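Local atomic coordinates of TrwG protein (Bartonella grahamii, PDB entry 4NHF), a protein that probably serves as a VirB8-like component of a type IV secretion system, here represented by its soluble domain, and binds calcium. Residues Asn58-Thr63 / Lys100-Val105; Arg121-Gln126 / Gly135-Gln140; Gln140-Gly145 / Thr168-Asp173. All coordinates share one frame; numbering follows the deposited sequence.

Interaction 1 of 3, residues Asn58-Thr63 / Lys100-Val105. With CA (calcium ion), chain G.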
loop_
_atom_site.group_PDB
_atom_site.type_symbol
_atom_site.label_atom_id
_atom_site.label_comp_id
_atom_site.label_asym_id
_atom_site.label_seq_id
_atom_site.Cartn_x
_atom_site.Cartn_y
_atom_site.Cartn_z
ATOM N N ASN A 58 -7.848 3.566 -7.657
ATOM C CA ASN A 58 -6.903 4.710 -7.734
ATOM C C ASN A 58 -6.366 4.859 -9.164
ATOM O O ASN A 58 -6.195 3.859 -9.842
ATOM C CB ASN A 58 -5.714 4.437 -6.796
ATOM C CG ASN A 58 -4.798 5.658 -6.613
ATOM O OD1 ASN A 58 -5.257 6.759 -6.293
ATOM N ND2 ASN A 58 -3.534 5.465 -6.818
ATOM N N TYR A 59 -6.083 6.087 -9.634
ATOM C CA TYR A 59 -5.253 6.242 -10.831
ATOM C C TYR A 59 -4.223 7.301 -10.521
ATOM O O TYR A 59 -4.613 8.404 -10.136
ATOM C CB TYR A 59 -6.039 6.679 -12.095
ATOM C CG TYR A 59 -5.095 6.785 -13.232
ATOM C CD1 TYR A 59 -4.643 5.650 -13.885
ATOM C CD2 TYR A 59 -4.545 7.991 -13.573
ATOM C CE1 TYR A 59 -3.694 5.737 -14.864
ATOM C CE2 TYR A 59 -3.618 8.093 -14.562
ATOM C CZ TYR A 59 -3.203 6.967 -15.235
ATOM O OH TYR A 59 -2.275 7.117 -16.264
ATOM N N ASP A 60 -2.935 6.944 -10.625
ATOM C CA ASP A 60 -1.826 7.875 -10.415
ATOM C C ASP A 60 -0.756 7.372 -11.351
ATOM O O ASP A 60 -0.288 6.254 -11.190
ATOM C CB ASP A 60 -1.351 7.839 -8.949
ATOM C CG ASP A 60 -0.272 8.917 -8.620
ATOM O OD1 ASP A 60 0.449 9.383 -9.553
ATOM O OD2 ASP A 60 -0.104 9.232 -7.386
ATOM N N TYR A 61 -0.396 8.166 -12.357
ATOM C CA TYR A 61 0.619 7.766 -13.326
ATOM C C TYR A 61 1.883 7.221 -12.600
ATOM O O TYR A 61 2.527 6.266 -13.047
ATOM C CB TYR A 61 0.979 8.980 -14.219
ATOM C CG TYR A 61 1.948 8.648 -15.325
ATOM C CD1 TYR A 61 1.542 7.873 -16.411
ATOM C CD2 TYR A 61 3.269 9.052 -15.259
ATOM C CE1 TYR A 61 2.431 7.532 -17.418
ATOM C CE2 TYR A 61 4.173 8.707 -16.248
ATOM C CZ TYR A 61 3.742 7.935 -17.325
ATOM O OH TYR A 61 4.623 7.582 -18.331
ATOM N N ASP A 62 2.246 7.834 -11.478
ATOM C CA ASP A 62 3.512 7.531 -10.849
ATOM C C ASP A 62 3.395 6.158 -10.097
ATOM O O ASP A 62 4.376 5.535 -9.859
ATOM C CB ASP A 62 3.856 8.603 -9.834
ATOM C CG ASP A 62 4.372 9.879 -10.447
ATOM O OD1 ASP A 62 4.499 9.951 -11.697
ATOM O OD2 ASP A 62 4.713 10.799 -9.624
ATOM N N THR A 63 2.203 5.684 -9.789
ATOM C CA THR A 63 2.088 4.412 -9.096
ATOM C C THR A 63 1.294 3.351 -9.877
ATOM O O THR A 63 0.881 2.371 -9.312
ATOM C CB THR A 63 1.485 4.597 -7.687
ATOM O OG1 THR A 63 0.127 5.027 -7.762
ATOM C CG2 THR A 63 2.258 5.558 -6.872
ATOM N N LYS A 100 -1.770 13.137 -17.245
ATOM C CA LYS A 100 -2.543 14.371 -17.236
ATOM C C LYS A 100 -3.612 14.461 -16.158
ATOM O O LYS A 100 -4.076 15.561 -15.863
ATOM C CB LYS A 100 -3.139 14.596 -18.608
ATOM C CG LYS A 100 -2.111 14.416 -19.713
ATOM C CD LYS A 100 -2.749 14.489 -21.083
ATOM C CE LYS A 100 -3.247 13.133 -21.557
ATOM N NZ LYS A 100 -4.047 13.266 -22.818
ATOM N N ALA A 101 -3.968 13.332 -15.524
ATOM C CA ALA A 101 -4.953 13.337 -14.473
ATOM C C ALA A 101 -4.725 12.217 -13.413
ATOM O O ALA A 101 -3.897 11.322 -13.589
ATOM C CB ALA A 101 -6.340 13.243 -15.075
ATOM N N ARG A 102 -5.417 12.376 -12.292
ATOM C CA ARG A 102 -5.445 11.378 -11.238
ATOM C C ARG A 102 -6.893 11.068 -10.878
ATOM O O ARG A 102 -7.792 11.858 -11.146
ATOM C CB ARG A 102 -4.679 11.877 -10.005
ATOM C CG ARG A 102 -3.172 11.613 -10.075
ATOM C CD ARG A 102 -2.330 12.868 -9.866
ATOM N NE ARG A 102 -2.562 13.534 -8.590
ATOM C CZ ARG A 102 -2.279 12.962 -7.427
ATOM N NH1 ARG A 102 -2.508 13.597 -6.290
ATOM N NH2 ARG A 102 -1.762 11.738 -7.412
ATOM N N ILE A 103 -7.101 9.917 -10.259
ATOM C CA ILE A 103 -8.382 9.607 -9.671
ATOM C C ILE A 103 -8.040 9.201 -8.242
ATOM O O ILE A 103 -7.315 8.216 -8.030
ATOM C CB ILE A 103 -9.103 8.471 -10.435
ATOM C CG1 ILE A 103 -9.419 8.882 -11.848
ATOM C CG2 ILE A 103 -10.372 7.998 -9.699
ATOM C CD1 ILE A 103 -9.901 7.755 -12.720
ATOM N N THR A 104 -8.554 9.963 -7.282
ATOM C CA THR A 104 -8.350 9.651 -5.898
ATOM C C THR A 104 -9.573 8.891 -5.382
ATOM O O THR A 104 -10.657 9.025 -5.927
ATOM C CB THR A 104 -8.063 10.878 -5.053
ATOM O OG1 THR A 104 -9.191 11.732 -5.074
ATOM C CG2 THR A 104 -6.931 11.612 -5.610
ATOM N N VAL A 105 -9.361 8.046 -4.373
ATOM C CA VAL A 105 -10.403 7.159 -3.803
ATOM C C VAL A 105 -10.483 7.368 -2.312
ATOM O O VAL A 105 -9.447 7.396 -1.631
ATOM C CB VAL A 105 -10.020 5.672 -3.959
ATOM C CG1 VAL A 105 -11.137 4.750 -3.428
ATOM C CG2 VAL A 105 -9.614 5.346 -5.369
HETATM CA CA CA G . 3.694 11.855 -7.736
HETATM O O HOH W 1 -6.533 7.511 -4.040
HETATM O O HOH W 2 2.464 9.745 -6.910
HETATM O O HOH W 3 1.663 11.433 -8.860
HETATM O O HOH W 4 -1.480 10.625 -12.647
HETATM O O HOH W 5 5.534 13.321 -7.850
#
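Tyr-59 and Ile-103 face each other in a single antiparallel bridge, a hydrogen-bonded pair: Tyr-59 N gives to Ile-103 O over 2.9 Å, and Ile-103 N returns the bond to Tyr-59 O. The Tyr-59 side chain starts toward the strand, and its CB lies 3.9 Å from CB of Ile-103, with CG1 and CD1 of the isoleucine just beyond. Because CG stands anti to the backbone N (chi1 -179°), the ring runs on past Ala-101, whose O sits in the ring plane, 3.4 Å from CE2, where the slightly positive ring hydrogens meet it. At the tip, OH is hydrogen-bonded to Ser-98 O; a tyrosine thus pairs an apolar flank with a polar end. The bridge ties the loop between helices 42-57 and 64-73 to the beginning of strand 102-112, an edge strand of the domain's sheet, and this loop carries the calcium site. Asp-60 OD1 accepts from Asp-62 N at 3.1 Å, an Asx turn that presents Asp-62, whose OD2 binds the calcium ion at 2.4 Å. Waters 2, 3 and 5 and, from the second subunit, Asp-60 OD1 and Asp-62 OD2 complete the ligands, placing the ion between the subunits. Asp-60 of this chain takes hydrogen bonds from waters 2 and 3. In one of two deposited conformers Arg-102 sets NH2 3.0 Å from Asp-60 OD2, a salt bridge with the carboxylate at the guanidinium edge and the two planes 71° apart; this positive group probably offsets some of the acidic charge. Water 1 donates to Asn-58 OD1 and accepts from Val-105 N, while Asn-58 ND2 is hydrogen-bonded to Asn-67.

Interaction 2 of 3, residues Arg121-Gln126 / Gly135-Gln140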
loop_
_atom_site.group_PDB
_atom_site.type_symbol
_atom_site.label_atom_id
_atom_site.label_comp_id
_atom_site.label_asym_id
_atom_site.label_seq_id
_atom_site.Cartn_x
_atom_site.Cartn_y
_atom_site.Cartn_z
ATOM N N ARG A 121 -18.566 0.928 0.123
ATOM C CA ARG A 121 -19.048 2.233 -0.297
ATOM C C ARG A 121 -17.858 3.218 -0.382
ATOM O O ARG A 121 -17.127 3.415 0.585
ATOM C CB ARG A 121 -20.168 2.693 0.632
ATOM C CG ARG A 121 -21.329 1.674 0.571
ATOM C CD ARG A 121 -22.553 1.855 1.495
ATOM N NE ARG A 121 -23.388 0.603 1.497
ATOM C CZ ARG A 121 -24.497 0.428 0.806
ATOM N NH1 ARG A 121 -25.056 1.414 0.145
ATOM N NH2 ARG A 121 -25.118 -0.714 0.848
ATOM N N PHE A 122 -17.634 3.791 -1.550
ATOM C CA PHE A 122 -16.493 4.670 -1.736
ATOM C C PHE A 122 -16.797 5.811 -2.694
ATOM O O PHE A 122 -17.801 5.760 -3.408
ATOM C CB PHE A 122 -15.271 3.861 -2.179
ATOM C CG PHE A 122 -15.385 3.245 -3.544
ATOM C CD1 PHE A 122 -16.021 2.052 -3.720
ATOM C CD2 PHE A 122 -14.843 3.885 -4.650
ATOM C CE1 PHE A 122 -16.111 1.471 -4.949
ATOM C CE2 PHE A 122 -14.932 3.311 -5.898
ATOM C CZ PHE A 122 -15.552 2.107 -6.065
ATOM N N THR A 123 -15.991 6.864 -2.647
ATOM C CA THR A 123 -16.041 7.926 -3.698
ATOM C C THR A 123 -14.744 8.015 -4.463
ATOM O O THR A 123 -13.639 7.723 -3.928
ATOM C CB THR A 123 -16.213 9.347 -3.142
ATOM O OG1 THR A 123 -15.135 9.591 -2.244
ATOM C CG2 THR A 123 -17.455 9.490 -2.434
ATOM N N THR A 124 -14.872 8.434 -5.710
ATOM C CA THR A 124 -13.736 8.768 -6.518
ATOM C C THR A 124 -13.855 10.209 -7.021
ATOM O O THR A 124 -14.965 10.737 -7.177
ATOM C CB THR A 124 -13.564 7.825 -7.718
ATOM O OG1 THR A 124 -14.705 7.865 -8.552
ATOM C CG2 THR A 124 -13.334 6.437 -7.266
ATOM N N GLN A 125 -12.708 10.840 -7.237
ATOM C CA GLN A 125 -12.677 12.206 -7.721
ATOM C C GLN A 125 -11.571 12.324 -8.703
ATOM O O GLN A 125 -10.418 12.027 -8.358
ATOM C CB GLN A 125 -12.393 13.136 -6.574
ATOM C CG GLN A 125 -12.134 14.582 -6.979
ATOM C CD GLN A 125 -13.383 15.238 -7.467
ATOM O OE1 GLN A 125 -14.257 15.544 -6.666
ATOM N NE2 GLN A 125 -13.500 15.454 -8.781
ATOM N N GLN A 126 -11.890 12.794 -9.905
ATOM C CA GLN A 126 -10.870 12.987 -10.930
ATOM C C GLN A 126 -10.255 14.362 -10.733
ATOM O O GLN A 126 -10.972 15.333 -10.435
ATOM C CB GLN A 126 -11.433 12.865 -12.356
ATOM C CG GLN A 126 -10.321 12.859 -13.407
ATOM C CD GLN A 126 -10.699 12.170 -14.715
ATOM O OE1 GLN A 126 -11.194 11.065 -14.699
ATOM N NE2 GLN A 126 -10.429 12.816 -15.858
ATOM N N GLY A 135 -15.030 17.613 -12.574
ATOM C CA GLY A 135 -16.208 16.775 -12.403
ATOM C C GLY A 135 -16.596 16.533 -10.954
ATOM O O GLY A 135 -15.812 16.733 -10.016
ATOM N N PRO A 136 -17.847 16.124 -10.755
ATOM C CA PRO A 136 -18.282 15.884 -9.389
ATOM C C PRO A 136 -17.622 14.608 -8.798
ATOM O O PRO A 136 -17.108 13.766 -9.535
ATOM C CB PRO A 136 -19.810 15.727 -9.552
ATOM C CG PRO A 136 -19.962 15.102 -10.907
ATOM C CD PRO A 136 -18.895 15.778 -11.745
ATOM N N LYS A 137 -17.599 14.528 -7.477
ATOM C CA LYS A 137 -17.363 13.273 -6.775
ATOM C C LYS A 137 -18.308 12.228 -7.307
ATOM O O LYS A 137 -19.477 12.516 -7.543
ATOM C CB LYS A 137 -17.639 13.423 -5.291
ATOM C CG LYS A 137 -16.389 13.349 -4.442
ATOM C CD LYS A 137 -16.735 13.438 -2.975
ATOM C CE LYS A 137 -17.090 14.861 -2.579
ATOM N NZ LYS A 137 -18.074 14.882 -1.453
ATOM N N GLN A 138 -17.801 11.024 -7.514
ATOM C CA GLN A 138 -18.667 9.903 -7.861
ATOM C C GLN A 138 -18.790 8.983 -6.680
ATOM O O GLN A 138 -17.775 8.514 -6.168
ATOM C CB GLN A 138 -18.070 9.124 -8.987
ATOM C CG GLN A 138 -17.555 10.040 -10.055
ATOM C CD GLN A 138 -18.124 9.676 -11.371
ATOM O OE1 GLN A 138 -19.326 9.853 -11.602
ATOM N NE2 GLN A 138 -17.285 9.139 -12.242
ATOM N N HIS A 139 -20.028 8.703 -6.308
ATOM C CA HIS A 139 -20.380 7.765 -5.270
ATOM C C HIS A 139 -20.627 6.439 -5.896
ATOM O O HIS A 139 -21.473 6.279 -6.777
ATOM C CB HIS A 139 -21.616 8.239 -4.515
ATOM C CG HIS A 139 -21.457 9.609 -3.972
ATOM N ND1 HIS A 139 -21.855 10.729 -4.667
ATOM C CD2 HIS A 139 -20.863 10.053 -2.847
ATOM C CE1 HIS A 139 -21.562 11.806 -3.968
ATOM N NE2 HIS A 139 -20.944 11.424 -2.868
ATOM N N GLN A 140 -19.853 5.492 -5.415
ATOM C CA GLN A 140 -19.785 4.171 -5.961
ATOM C C GLN A 140 -19.998 3.174 -4.859
ATOM O O GLN A 140 -19.738 3.434 -3.664
ATOM C CB GLN A 140 -18.390 3.895 -6.557
ATOM C CG GLN A 140 -17.967 4.682 -7.764
ATOM C CD GLN A 140 -18.934 4.549 -8.894
ATOM O OE1 GLN A 140 -19.549 5.551 -9.285
ATOM N NE2 GLN A 140 -19.104 3.320 -9.438
HETATM O O HOH W 6 -16.116 17.397 -6.863
HETATM O O HOH W 7 -14.758 12.943 -10.568
#
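Phe-122 and Gln-140 form a hydrogen-bonded antiparallel pair, Phe-122 N giving to Gln-140 O at 3.0 Å and Gln-140 N returning the bond to Phe-122 O. Thr-124 and Gln-138 repeat the exchange two residues on. Thr-123, opposite His-139, belongs to the non-hydrogen-bonded pair between them, and its backbone bonds go to Lys-106 on the neighbouring strand. Past the regular pairs, a side chain takes over. Gln-125 uses both hydrogens of NE2: one goes to Gly-135 O at 2.9 Å, nearly straight at 174° and in the amide plane, the other to Gln-126 O at 3.0 Å. Its OE1 accepts from water 6, which also donates to Gly-135 O and takes a weak bond from Lys-137 N. Water 7 fills the next step, accepting from Gln-126 N and donating to Pro-136 O at 2.7 Å. Glutamine, donor and acceptor in one group, fits this place well; Gly-135 has phi 91°, at which a beta carbon would press against the preceding carbonyl O, so glycine fits. On one face of the sheet the Phe-122 ring receives CB of Gln-140 in a CH-pi contact, 3.6 Å from its centroid; on the other, CG2 of Thr-123 lies 3.5 Å from CD2 of His-139. Strands 117-127 and 138-148, consecutive and antiparallel, form a beta hairpin, with Gln-125 and two waters continuing the pairing where the regular ladder ends.

Interaction 3 of 3, residues Gln140-Gly145 / Thr168-Asp173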
loop_
_atom_site.group_PDB
_atom_site.type_symbol
_atom_site.label_atom_id
_atom_site.label_comp_id
_atom_site.label_asym_id
_atom_site.label_seq_id
_atom_site.Cartn_x
_atom_site.Cartn_y
_atom_site.Cartn_z
ATOM N N GLN A 140 -19.853 5.492 -5.415
ATOM C CA GLN A 140 -19.785 4.171 -5.961
ATOM C C GLN A 140 -19.998 3.174 -4.859
ATOM O O GLN A 140 -19.738 3.434 -3.664
ATOM C CB GLN A 140 -18.390 3.895 -6.557
ATOM C CG GLN A 140 -17.967 4.682 -7.764
ATOM C CD GLN A 140 -18.934 4.549 -8.894
ATOM O OE1 GLN A 140 -19.549 5.551 -9.285
ATOM N NE2 GLN A 140 -19.104 3.320 -9.438
ATOM N N ILE A 141 -20.412 2.001 -5.288
ATOM C CA ILE A 141 -20.547 0.817 -4.413
ATOM C C ILE A 141 -19.869 -0.327 -5.097
ATOM O O ILE A 141 -20.233 -0.638 -6.221
ATOM C CB ILE A 141 -21.982 0.337 -4.253
ATOM C CG1 ILE A 141 -22.906 1.446 -3.837
ATOM C CG2 ILE A 141 -22.091 -0.816 -3.221
ATOM C CD1 ILE A 141 -22.565 1.959 -2.477
ATOM N N ALA A 142 -18.915 -0.982 -4.421
ATOM C CA ALA A 142 -18.285 -2.202 -4.928
ATOM C C ALA A 142 -18.969 -3.407 -4.239
ATOM O O ALA A 142 -19.063 -3.427 -2.995
ATOM C CB ALA A 142 -16.793 -2.220 -4.630
ATOM N N THR A 143 -19.463 -4.356 -5.035
ATOM C CA THR A 143 -20.048 -5.633 -4.554
ATOM C C THR A 143 -18.995 -6.709 -4.806
ATOM O O THR A 143 -18.556 -6.913 -5.935
ATOM C CB THR A 143 -21.362 -5.912 -5.282
ATOM O OG1 THR A 143 -22.251 -4.770 -5.123
ATOM C CG2 THR A 143 -22.019 -7.168 -4.761
ATOM N N ILE A 144 -18.520 -7.333 -3.733
ATOM C CA ILE A 144 -17.304 -8.145 -3.765
ATOM C C ILE A 144 -17.549 -9.558 -3.214
ATOM O O ILE A 144 -18.245 -9.762 -2.206
ATOM C CB ILE A 144 -16.209 -7.440 -2.966
ATOM C CG1 ILE A 144 -16.106 -5.962 -3.425
ATOM C CG2 ILE A 144 -14.855 -8.159 -3.073
ATOM C CD1 ILE A 144 -14.975 -5.203 -2.742
ATOM N N GLY A 145 -16.981 -10.542 -3.901
ATOM C CA GLY A 145 -16.836 -11.882 -3.355
ATOM C C GLY A 145 -15.360 -12.087 -3.110
ATOM O O GLY A 145 -14.542 -11.627 -3.904
ATOM N N THR A 168 -12.897 -12.928 -5.824
ATOM C CA THR A 168 -13.486 -13.845 -6.808
ATOM C C THR A 168 -14.583 -13.250 -7.661
ATOM O O THR A 168 -14.958 -13.839 -8.667
ATOM C CB THR A 168 -14.032 -15.085 -6.080
ATOM O OG1 THR A 168 -14.909 -14.640 -5.027
ATOM C CG2 THR A 168 -12.850 -15.809 -5.477
ATOM N N SER A 169 -15.156 -12.144 -7.192
ATOM C CA SER A 169 -16.042 -11.301 -8.031
ATOM C C SER A 169 -15.959 -9.856 -7.583
ATOM O O SER A 169 -15.705 -9.538 -6.393
ATOM C CB SER A 169 -17.499 -11.823 -8.029
ATOM O OG SER A 169 -18.027 -11.719 -6.742
ATOM N N TYR A 170 -16.105 -8.971 -8.523
ATOM C CA TYR A 170 -15.993 -7.565 -8.238
ATOM C C TYR A 170 -16.704 -6.780 -9.295
ATOM O O TYR A 170 -16.462 -6.988 -10.488
ATOM C CB TYR A 170 -14.528 -7.137 -8.136
ATOM C CG TYR A 170 -14.324 -5.674 -7.762
ATOM C CD1 TYR A 170 -14.465 -4.647 -8.719
ATOM C CD2 TYR A 170 -14.029 -5.313 -6.461
ATOM C CE1 TYR A 170 -14.218 -3.306 -8.376
ATOM C CE2 TYR A 170 -13.813 -4.007 -6.102
ATOM C CZ TYR A 170 -13.932 -2.992 -7.048
ATOM O OH TYR A 170 -13.702 -1.720 -6.629
ATOM N N ARG A 171 -17.611 -5.918 -8.852
ATOM C CA ARG A 171 -18.182 -4.888 -9.719
ATOM C C ARG A 171 -18.424 -3.638 -8.902
ATOM O O ARG A 171 -18.778 -3.687 -7.717
ATOM C CB ARG A 171 -19.474 -5.328 -10.441
ATOM C CG ARG A 171 -20.577 -5.775 -9.511
ATOM C CD ARG A 171 -21.793 -6.261 -10.266
ATOM N NE ARG A 171 -22.494 -5.177 -10.936
ATOM C CZ ARG A 171 -23.503 -5.340 -11.787
ATOM N NH1 ARG A 171 -23.986 -6.556 -12.057
ATOM N NH2 ARG A 171 -24.069 -4.276 -12.354
ATOM N N SER A 172 -18.178 -2.507 -9.539
ATOM C CA SER A 172 -18.371 -1.201 -8.948
ATOM C C SER A 172 -19.463 -0.493 -9.752
ATOM O O SER A 172 -19.413 -0.470 -10.967
ATOM C CB SER A 172 -17.064 -0.411 -8.994
ATOM O OG SER A 172 -17.290 0.978 -8.888
ATOM N N ASP A 173 -20.448 0.059 -9.055
ATOM C CA ASP A 173 -21.669 0.601 -9.658
ATOM C C ASP A 173 -21.953 1.937 -8.969
ATOM O O ASP A 173 -21.640 2.069 -7.776
ATOM C CB ASP A 173 -22.849 -0.328 -9.373
ATOM C CG ASP A 173 -22.684 -1.665 -10.010
ATOM O OD1 ASP A 173 -22.839 -1.715 -11.221
ATOM O OD2 ASP A 173 -22.394 -2.669 -9.301
HETATM O O HOH W 8 -22.013 -2.672 -6.768
HETATM O O HOH W 9 -19.475 -9.241 -6.901
#
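Ile-144 and Tyr-170 run alongside each other from neighbouring strands, with CG1 of the isoleucine 3.7 Å from CD2 of the ring. Farther along that ring, CB of Ala-142 lies 3.8 Å from CE2; the small methyl lets the phenol end come close. With CG anti to the backbone N (chi1 -177°), the Tyr-170 ring is laid along Ile-144 and Ala-142, and its OH is hydrogen-bonded to Glu-57 of helix 42-57, which lies over this face and also brings Tyr-52 edge-to-face with the ring. Beside them Gln-140 NE2 donates to Ser-172 OG at 3.0 Å, the serine in one of two deposited conformers. Strands 138-148 and 165-174 pair antiparallel here, Thr-143 N giving to Arg-171 O, in the sheet of the VirB8 domain. At one end Thr-168 and Ser-169 stand across from the single Gly-145, which makes a classic beta bulge. There Thr-168 N gives to Gly-145 O at 2.8 Å, while Ser-169 N makes only a weak bond to the same oxygen. Glycine fits, since a beta carbon would run into Ser-169 OG. On the face away from Tyr-170, where Ser-169 also points, Arg-171, again in one of two conformers, meets both oxygens of Asp-173, NE to OD2 at 3.0 Å and NH2 to OD1 at 3.1 Å. Water 8 joins Asp-173 OD2 to Ile-141 O and Thr-143 OG1.

In the fold
Along the chain the three contacts follow in series, and together they reach all four strands of one antiparallel sheet, ordered 102-112, 117-127, 138-148, 165-174. Interaction 1 ties the loop after helix 42-57 to the first edge strand; interaction 2 pairs the two middle strands; interaction 3 adds the last. Interactions 1 and 2, with centres about 13 Å apart, touch each other, Thr-104 N probably hydrogen-bonding to Gln-125 O. Interactions 2 and 3, about 15 Å between centres, share Gln-140, and Phe-122 packs on Ser-172. Interactions 1 and 3 lie about 20 Å apart, centre to centre, on opposite sides of the chain's centre. The calcium site shared with the second subunit lies with interaction 1; interactions 2 and 3 touch no other chain of the assembly.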